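Local coordinates for At4g34840 (Arabidopsis thaliana, PDB 3BSF), which belongs to the phosphorylase superfamily, goes by the name nucleosidase, and is seen here with adenine bound, at residues R11-I19 and I243-L254; K24-L33 and T232-I243. All coordinates share one frame; numbering follows the deposited sequence.

Contact 1 (R11-I19 and I243-L254)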
# COMPACT_ATOMS: atom_id res chain seq x y z
N ARG A 11 25.43 20.43 9.63
CA ARG A 11 24.30 21.32 9.19
C ARG A 11 22.93 20.96 9.82
O ARG A 11 22.52 19.79 9.86
CB ARG A 11 24.18 21.32 7.66
CG ARG A 11 23.31 22.45 7.11
CD ARG A 11 21.87 22.03 6.88
NE ARG A 11 21.71 21.36 5.59
CZ ARG A 11 20.60 20.74 5.19
NH1 ARG A 11 19.52 20.69 5.97
NH2 ARG A 11 20.57 20.17 3.99
N PRO A 12 22.19 21.98 10.30
CA PRO A 12 20.88 21.87 10.94
C PRO A 12 19.68 21.47 10.09
O PRO A 12 19.62 21.71 8.89
CB PRO A 12 20.69 23.26 11.56
CG PRO A 12 21.35 24.14 10.56
CD PRO A 12 22.62 23.39 10.26
N ILE A 13 18.72 20.84 10.76
CA ILE A 13 17.49 20.39 10.13
C ILE A 13 16.78 21.63 9.63
O ILE A 13 16.63 22.62 10.36
CB ILE A 13 16.61 19.63 11.15
CG1 ILE A 13 17.28 18.29 11.49
CG2 ILE A 13 15.21 19.42 10.59
CD1 ILE A 13 16.69 17.60 12.69
N SER A 14 16.33 21.60 8.39
CA SER A 14 15.65 22.75 7.82
C SER A 14 14.17 22.49 7.61
O SER A 14 13.33 23.27 8.06
CB SER A 14 16.30 23.14 6.50
OG SER A 14 15.81 24.39 6.06
N THR A 15 13.84 21.38 6.95
CA THR A 15 12.44 21.09 6.70
C THR A 15 11.92 19.77 7.26
O THR A 15 12.58 18.73 7.19
CB THR A 15 12.15 21.15 5.21
OG1 THR A 15 12.86 20.10 4.56
CG2 THR A 15 12.62 22.48 4.64
N ILE A 16 10.71 19.84 7.81
CA ILE A 16 10.04 18.69 8.40
C ILE A 16 8.67 18.40 7.78
O ILE A 16 7.75 19.21 7.90
CB ILE A 16 9.79 18.89 9.91
CG1 ILE A 16 11.12 19.05 10.65
CG2 ILE A 16 9.01 17.71 10.47
CD1 ILE A 16 10.98 19.28 12.14
N VAL A 17 8.54 17.24 7.13
CA VAL A 17 7.26 16.86 6.55
C VAL A 17 6.52 15.89 7.45
O VAL A 17 7.04 14.82 7.78
CB VAL A 17 7.41 16.19 5.18
CG1 VAL A 17 6.05 15.69 4.69
CG2 VAL A 17 7.99 17.16 4.19
N PHE A 18 5.31 16.27 7.85
CA PHE A 18 4.45 15.45 8.68
C PHE A 18 3.47 14.69 7.81
O PHE A 18 2.82 15.28 6.94
CB PHE A 18 3.64 16.31 9.63
CG PHE A 18 4.38 16.71 10.85
CD1 PHE A 18 4.36 15.90 11.98
CD2 PHE A 18 5.13 17.88 10.88
CE1 PHE A 18 5.07 16.24 13.11
CE2 PHE A 18 5.85 18.24 12.00
CZ PHE A 18 5.82 17.42 13.13
N ILE A 19 3.35 13.39 8.04
CA ILE A 19 2.40 12.56 7.30
C ILE A 19 1.26 12.15 8.26
O ILE A 19 1.50 11.45 9.25
CB ILE A 19 3.09 11.29 6.73
CG1 ILE A 19 4.19 11.69 5.74
CG2 ILE A 19 2.07 10.39 6.05
CD1 ILE A 19 3.68 12.36 4.46
N ILE A 243 8.49 19.60 17.96
CA ILE A 243 8.94 20.52 16.90
C ILE A 243 9.85 21.53 17.54
O ILE A 243 10.90 21.89 17.00
CB ILE A 243 7.77 21.32 16.28
CG1 ILE A 243 6.84 20.41 15.48
CG2 ILE A 243 8.33 22.40 15.38
CD1 ILE A 243 5.67 21.14 14.85
N ASP A 244 9.39 22.00 18.70
CA ASP A 244 10.10 22.98 19.50
C ASP A 244 11.51 22.50 19.90
O ASP A 244 12.46 23.30 19.93
CB ASP A 244 9.26 23.27 20.75
CG ASP A 244 9.75 24.47 21.50
OD1 ASP A 244 9.62 24.48 22.75
OD2 ASP A 244 10.25 25.41 20.85
N PHE A 245 11.64 21.21 20.20
CA PHE A 245 12.91 20.59 20.61
C PHE A 245 13.88 20.45 19.46
O PHE A 245 15.09 20.63 19.64
CB PHE A 245 12.63 19.20 21.21
CG PHE A 245 13.88 18.37 21.45
CD1 PHE A 245 14.66 18.57 22.58
CD2 PHE A 245 14.28 17.40 20.53
CE1 PHE A 245 15.83 17.82 22.79
CE2 PHE A 245 15.45 16.65 20.73
CZ PHE A 245 16.22 16.86 21.87
N ILE A 246 13.36 20.10 18.29
CA ILE A 246 14.17 19.91 17.09
C ILE A 246 14.71 21.24 16.57
O ILE A 246 15.88 21.33 16.21
CB ILE A 246 13.35 19.24 15.97
CG1 ILE A 246 12.90 17.86 16.42
CG2 ILE A 246 14.18 19.19 14.68
CD1 ILE A 246 11.85 17.26 15.53
N SER A 247 13.85 22.25 16.54
CA SER A 247 14.22 23.58 16.04
C SER A 247 15.61 24.01 16.52
O SER A 247 15.84 24.17 17.72
CB SER A 247 13.18 24.61 16.47
OG SER A 247 13.36 25.84 15.78
N GLY A 248 16.52 24.17 15.57
CA GLY A 248 17.87 24.58 15.92
C GLY A 248 18.90 23.47 15.95
O GLY A 248 20.09 23.75 15.87
N LYS A 249 18.46 22.23 16.04
CA LYS A 249 19.38 21.09 16.10
C LYS A 249 19.78 20.42 14.76
O LYS A 249 19.24 20.75 13.70
CB LYS A 249 18.79 20.03 17.03
CG LYS A 249 18.77 20.45 18.50
CD LYS A 249 17.95 19.49 19.33
CE LYS A 249 18.29 19.63 20.79
NZ LYS A 249 19.65 19.09 21.05
N CYS A 250 20.73 19.49 14.83
CA CYS A 250 21.17 18.72 13.66
C CYS A 250 20.58 17.34 13.83
O CYS A 250 20.18 16.97 14.93
CB CYS A 250 22.70 18.61 13.59
SG CYS A 250 23.53 20.14 13.07
N LEU A 251 20.55 16.57 12.75
CA LEU A 251 19.96 15.23 12.82
C LEU A 251 20.62 14.33 13.84
O LEU A 251 20.09 13.27 14.16
CB LEU A 251 20.00 14.56 11.45
CG LEU A 251 18.97 15.02 10.43
CD1 LEU A 251 19.15 14.21 9.15
CD2 LEU A 251 17.56 14.85 10.98
N SER A 252 21.75 14.77 14.37
CA SER A 252 22.46 13.97 15.36
C SER A 252 22.23 14.47 16.77
O SER A 252 22.47 13.76 17.74
CB SER A 252 23.95 13.96 15.05
OG SER A 252 24.60 12.89 15.72
N ASP A 253 21.75 15.71 16.90
CA ASP A 253 21.51 16.27 18.22
C ASP A 253 20.20 15.79 18.82
O ASP A 253 19.90 16.05 19.99
CB ASP A 253 21.52 17.80 18.14
CG ASP A 253 22.89 18.37 17.77
OD1 ASP A 253 23.91 17.91 18.33
OD2 ASP A 253 22.94 19.29 16.92
N LEU A 254 19.41 15.08 18.02
CA LEU A 254 18.12 14.56 18.47
C LEU A 254 18.31 13.26 19.22
O LEU A 254 19.47 12.81 19.37
CB LEU A 254 17.22 14.32 17.26
CG LEU A 254 17.32 15.34 16.12
CD1 LEU A 254 16.55 14.79 14.94
CD2 LEU A 254 16.80 16.71 16.53
OXT LEU A 254 17.28 12.70 19.65
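The backbones of I13 and K249 meet through one hydrogen bond, I13 N to K249 O, 3.0 Å long and nearly straight at 167°. It joins the lead-in to strand 15-19, in the central mixed sheet of this alpha/beta phosphorylase-superfamily fold, to the C-terminal tail. The tail leaves helix 227-246 through a type II beta turn, I246 to K249. G248 lies in this turn with a positive phi of 101°, a conformation that suits glycine.

I13 is the main apolar plug. Its CG1 is anti to the carbonyl carbon (chi1 -69°), and CD1 extends beyond it into a group of three side chains. I13 CD1 lies 3.4 Å from L251 CD2, and the two side chains cross at about a right angle. The same CD1 meets I246 CG2 from the helix end and L254 CD1 from the last residue, each at 3.6 Å. One methyl thus touches the helix end and two residues of the tail, the second of them the C-terminal one.

Further along the strand, I16 and I246 meet tip to tip, CD1 to CD1 at 4.0 Å. F18 packs against I243, with CZ 3.9 Å from I243 CG1 in an oblique approach. The F18 side chain also touches I99 of strand 97-106, and I246 rests on L97 of the same strand, which extends this layer of helix on sheet.

The tail is also held from within. D253 OD2 accepts from C250 N, and the donor meets it on the anti side of the carboxylate. At the exposed end, C250 turns its sulfur to the backbone before P12, with SG 3.4 Å from R11 O.

Contact 2 (K24-L33 and T232-I243)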
# COMPACT_ATOMS: atom_id res chain seq x y z
N LYS A 24 -8.27 15.38 10.73
CA LYS A 24 -8.79 15.65 12.06
C LYS A 24 -7.66 15.57 13.08
O LYS A 24 -7.52 16.45 13.93
CB LYS A 24 -9.87 14.62 12.45
CG LYS A 24 -11.14 14.71 11.66
CD LYS A 24 -12.24 13.79 12.21
CE LYS A 24 -11.93 12.30 12.02
NZ LYS A 24 -13.13 11.44 12.20
N GLU A 25 -6.85 14.52 12.99
CA GLU A 25 -5.76 14.32 13.93
C GLU A 25 -4.75 15.47 13.96
O GLU A 25 -4.22 15.82 15.02
CB GLU A 25 -5.03 13.02 13.60
CG GLU A 25 -5.96 11.83 13.46
CD GLU A 25 -5.20 10.55 13.16
OE1 GLU A 25 -4.37 10.55 12.22
OE2 GLU A 25 -5.44 9.54 13.87
N ALA A 26 -4.51 16.08 12.81
CA ALA A 26 -3.54 17.16 12.71
C ALA A 26 -4.09 18.55 13.01
O ALA A 26 -3.36 19.44 13.45
CB ALA A 26 -2.91 17.15 11.31
N GLN A 27 -5.39 18.73 12.78
CA GLN A 27 -6.04 20.03 12.97
C GLN A 27 -5.47 20.93 14.07
O GLN A 27 -4.98 22.01 13.76
CB GLN A 27 -7.54 19.85 13.17
CG GLN A 27 -8.35 21.08 12.79
CD GLN A 27 -7.99 21.60 11.41
OE1 GLN A 27 -7.24 22.58 11.28
NE2 GLN A 27 -8.50 20.94 10.38
N PRO A 28 -5.52 20.50 15.35
CA PRO A 28 -5.01 21.32 16.46
C PRO A 28 -3.62 21.92 16.17
O PRO A 28 -3.41 23.13 16.33
CB PRO A 28 -4.98 20.35 17.63
CG PRO A 28 -6.09 19.42 17.33
CD PRO A 28 -5.89 19.16 15.85
N LEU A 29 -2.69 21.06 15.78
CA LEU A 29 -1.34 21.50 15.48
C LEU A 29 -1.42 22.61 14.43
O LEU A 29 -0.86 23.69 14.63
CB LEU A 29 -0.51 20.32 14.96
CG LEU A 29 0.93 20.64 14.57
CD1 LEU A 29 1.71 21.08 15.81
CD2 LEU A 29 1.58 19.43 13.92
N ILE A 30 -2.14 22.35 13.33
CA ILE A 30 -2.31 23.31 12.24
C ILE A 30 -2.76 24.67 12.79
O ILE A 30 -2.29 25.73 12.35
CB ILE A 30 -3.36 22.81 11.20
CG1 ILE A 30 -2.90 21.49 10.59
CG2 ILE A 30 -3.53 23.84 10.09
CD1 ILE A 30 -3.85 20.93 9.56
N ASN A 31 -3.65 24.64 13.76
CA ASN A 31 -4.15 25.86 14.36
C ASN A 31 -3.09 26.57 15.19
O ASN A 31 -2.83 27.75 14.97
CB ASN A 31 -5.37 25.57 15.23
CG ASN A 31 -6.53 25.04 14.42
OD1 ASN A 31 -6.70 25.40 13.25
ND2 ASN A 31 -7.36 24.20 15.03
N ARG A 32 -2.47 25.86 16.13
CA ARG A 32 -1.47 26.47 16.99
C ARG A 32 -0.31 27.09 16.22
O ARG A 32 0.17 28.17 16.56
CB ARG A 32 -0.91 25.46 18.01
CG ARG A 32 -0.15 26.11 19.16
CD ARG A 32 0.47 25.10 20.13
NE ARG A 32 -0.50 24.12 20.63
CZ ARG A 32 -0.30 23.33 21.68
NH1 ARG A 32 0.83 23.40 22.36
NH2 ARG A 32 -1.25 22.48 22.06
N LEU A 33 0.12 26.40 15.17
CA LEU A 33 1.24 26.87 14.34
C LEU A 33 0.78 27.82 13.24
O LEU A 33 1.60 28.44 12.57
CB LEU A 33 1.96 25.69 13.70
CG LEU A 33 2.61 24.68 14.66
CD1 LEU A 33 3.29 23.58 13.85
CD2 LEU A 33 3.61 25.39 15.55
N THR A 232 -6.30 13.32 20.86
CA THR A 232 -5.88 14.08 19.68
C THR A 232 -5.39 15.46 20.14
O THR A 232 -4.64 16.15 19.45
CB THR A 232 -7.05 14.28 18.69
OG1 THR A 232 -6.53 14.45 17.37
CG2 THR A 232 -7.87 15.50 19.07
N ALA A 233 -5.84 15.84 21.33
CA ALA A 233 -5.47 17.11 21.94
C ALA A 233 -4.10 16.93 22.57
O ALA A 233 -3.17 17.69 22.28
CB ALA A 233 -6.49 17.50 22.99
N LYS A 234 -3.97 15.93 23.44
CA LYS A 234 -2.70 15.64 24.11
C LYS A 234 -1.62 15.39 23.07
O LYS A 234 -0.46 15.77 23.25
CB LYS A 234 -2.85 14.41 25.02
CG LYS A 234 -1.57 13.95 25.73
CD LYS A 234 -1.17 14.87 26.88
CE LYS A 234 0.04 14.32 27.64
NZ LYS A 234 1.31 14.31 26.85
N LEU A 235 -2.00 14.75 21.97
CA LEU A 235 -1.06 14.45 20.89
C LEU A 235 -0.52 15.77 20.33
O LEU A 235 0.69 15.95 20.20
CB LEU A 235 -1.77 13.66 19.78
CG LEU A 235 -0.89 13.03 18.69
CD1 LEU A 235 0.02 11.97 19.31
CD2 LEU A 235 -1.79 12.41 17.64
N ASP A 236 -1.42 16.69 20.00
CA ASP A 236 -1.03 17.99 19.48
C ASP A 236 -0.03 18.66 20.42
O ASP A 236 1.09 18.96 20.02
CB ASP A 236 -2.26 18.89 19.34
CG ASP A 236 -1.91 20.37 19.33
OD1 ASP A 236 -1.03 20.76 18.53
OD2 ASP A 236 -2.50 21.15 20.13
N GLU A 237 -0.44 18.89 21.67
CA GLU A 237 0.43 19.51 22.68
C GLU A 237 1.82 18.89 22.62
O GLU A 237 2.83 19.59 22.71
CB GLU A 237 -0.18 19.29 24.08
CG GLU A 237 0.78 19.57 25.24
CD GLU A 237 0.45 18.76 26.49
OE1 GLU A 237 -0.67 18.92 27.03
OE2 GLU A 237 1.32 17.96 26.93
N SER A 238 1.87 17.57 22.46
CA SER A 238 3.12 16.84 22.41
C SER A 238 3.95 17.09 21.15
O SER A 238 5.17 17.30 21.23
CB SER A 238 2.84 15.34 22.54
OG SER A 238 2.15 15.08 23.75
N LEU A 239 3.31 17.04 19.99
CA LEU A 239 4.02 17.27 18.73
C LEU A 239 4.66 18.67 18.74
O LEU A 239 5.81 18.83 18.32
CB LEU A 239 3.06 17.12 17.55
CG LEU A 239 2.52 15.70 17.35
CD1 LEU A 239 1.31 15.72 16.45
CD2 LEU A 239 3.61 14.81 16.78
N THR A 240 3.93 19.66 19.22
CA THR A 240 4.45 21.01 19.29
C THR A 240 5.80 21.02 20.02
O THR A 240 6.82 21.49 19.48
CB THR A 240 3.48 21.92 20.05
OG1 THR A 240 2.20 21.90 19.39
CG2 THR A 240 4.02 23.34 20.12
N LYS A 241 5.79 20.50 21.25
CA LYS A 241 7.00 20.44 22.07
C LYS A 241 8.10 19.62 21.38
O LYS A 241 9.28 19.79 21.68
CB LYS A 241 6.68 19.85 23.45
CG LYS A 241 5.71 20.70 24.31
CD LYS A 241 6.30 22.05 24.75
CE LYS A 241 5.35 22.86 25.66
NZ LYS A 241 4.15 23.43 24.96
N VAL A 242 7.72 18.73 20.46
CA VAL A 242 8.69 17.92 19.72
C VAL A 242 9.33 18.82 18.65
O VAL A 242 10.55 18.81 18.47
CB VAL A 242 8.03 16.71 19.01
CG1 VAL A 242 9.08 15.92 18.24
CG2 VAL A 242 7.36 15.82 20.02
N ILE A 243 8.49 19.60 17.96
CA ILE A 243 8.94 20.52 16.90
C ILE A 243 9.85 21.53 17.54
O ILE A 243 10.90 21.89 17.00
CB ILE A 243 7.77 21.32 16.28
CG1 ILE A 243 6.84 20.41 15.48
CG2 ILE A 243 8.33 22.40 15.38
CD1 ILE A 243 5.67 21.14 14.85
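L29 reaches the second helix at the apolar centre, and its CD1 lies 4.1 Å from I243 CD1. CG is anti to the backbone N (chi1 179°), which carries the branch along the groove toward T240 and I243. L33, one turn on, meets I243 tip to tip, CD1 to CD1 at 3.6 Å. Behind this centre, L29 also touches I63 of strand 59-65, while L33 and I243 share Y56 of strand 50-56. The helices cross at -47° with their axes 8.4 Å apart, a close helix-helix packing on one side of the sheet.

P28 packs its CB against the carboxylate carbon of D236, CB to CG 3.5 Å. The kink of helix 24-33 falls at P28 and L29, whose N atoms make no bond to the preceding turn. D236 OD1 lies beside L29 CA and N, without a hydrogen bond to that N.

D236 OD2 forms a salt bridge with R32 NH2 at 2.7 Å. The hydrogen bond within it is weak, bent to 125°, and the guanidinium and carboxylate planes are almost perpendicular. The R32 chain is bent at chi3. T240 OG1 sits over one face of its guanidinium, offset toward the rim. T240 OG1 itself donates to D236 O. K241 NZ lies at the guanidinium edge.

A buried carboxylate is therefore paired with an exposed arginine at the margin of an apolar groove. The ion pair probably favours the charged form of D236. K241 NZ, a like charge beside R32 NH1, probably costs the arginine some of that stabilisation.

How the contacts relate
The centres of contact 1 and contact 2 lie 16 Å apart, and both use helix 227-246. Contact 2 takes its middle and contact 1 its end and the tail beyond, with I243 common to both. Strand 15-19 precedes helix 23-33, and 232-243 runs up to I243, where 243-254 begins. Contact 2 is therefore nested inside the loop closed by contact 1. The contacts also touch directly, F18 CE1 lying 4.2 Å from L239 CD2. Contact 1 brings the modelled N-terminal end to the C-terminal tail. Contact 2 packs helix 23-33 on the last helix. No other protein chain of the assembly touches either contact.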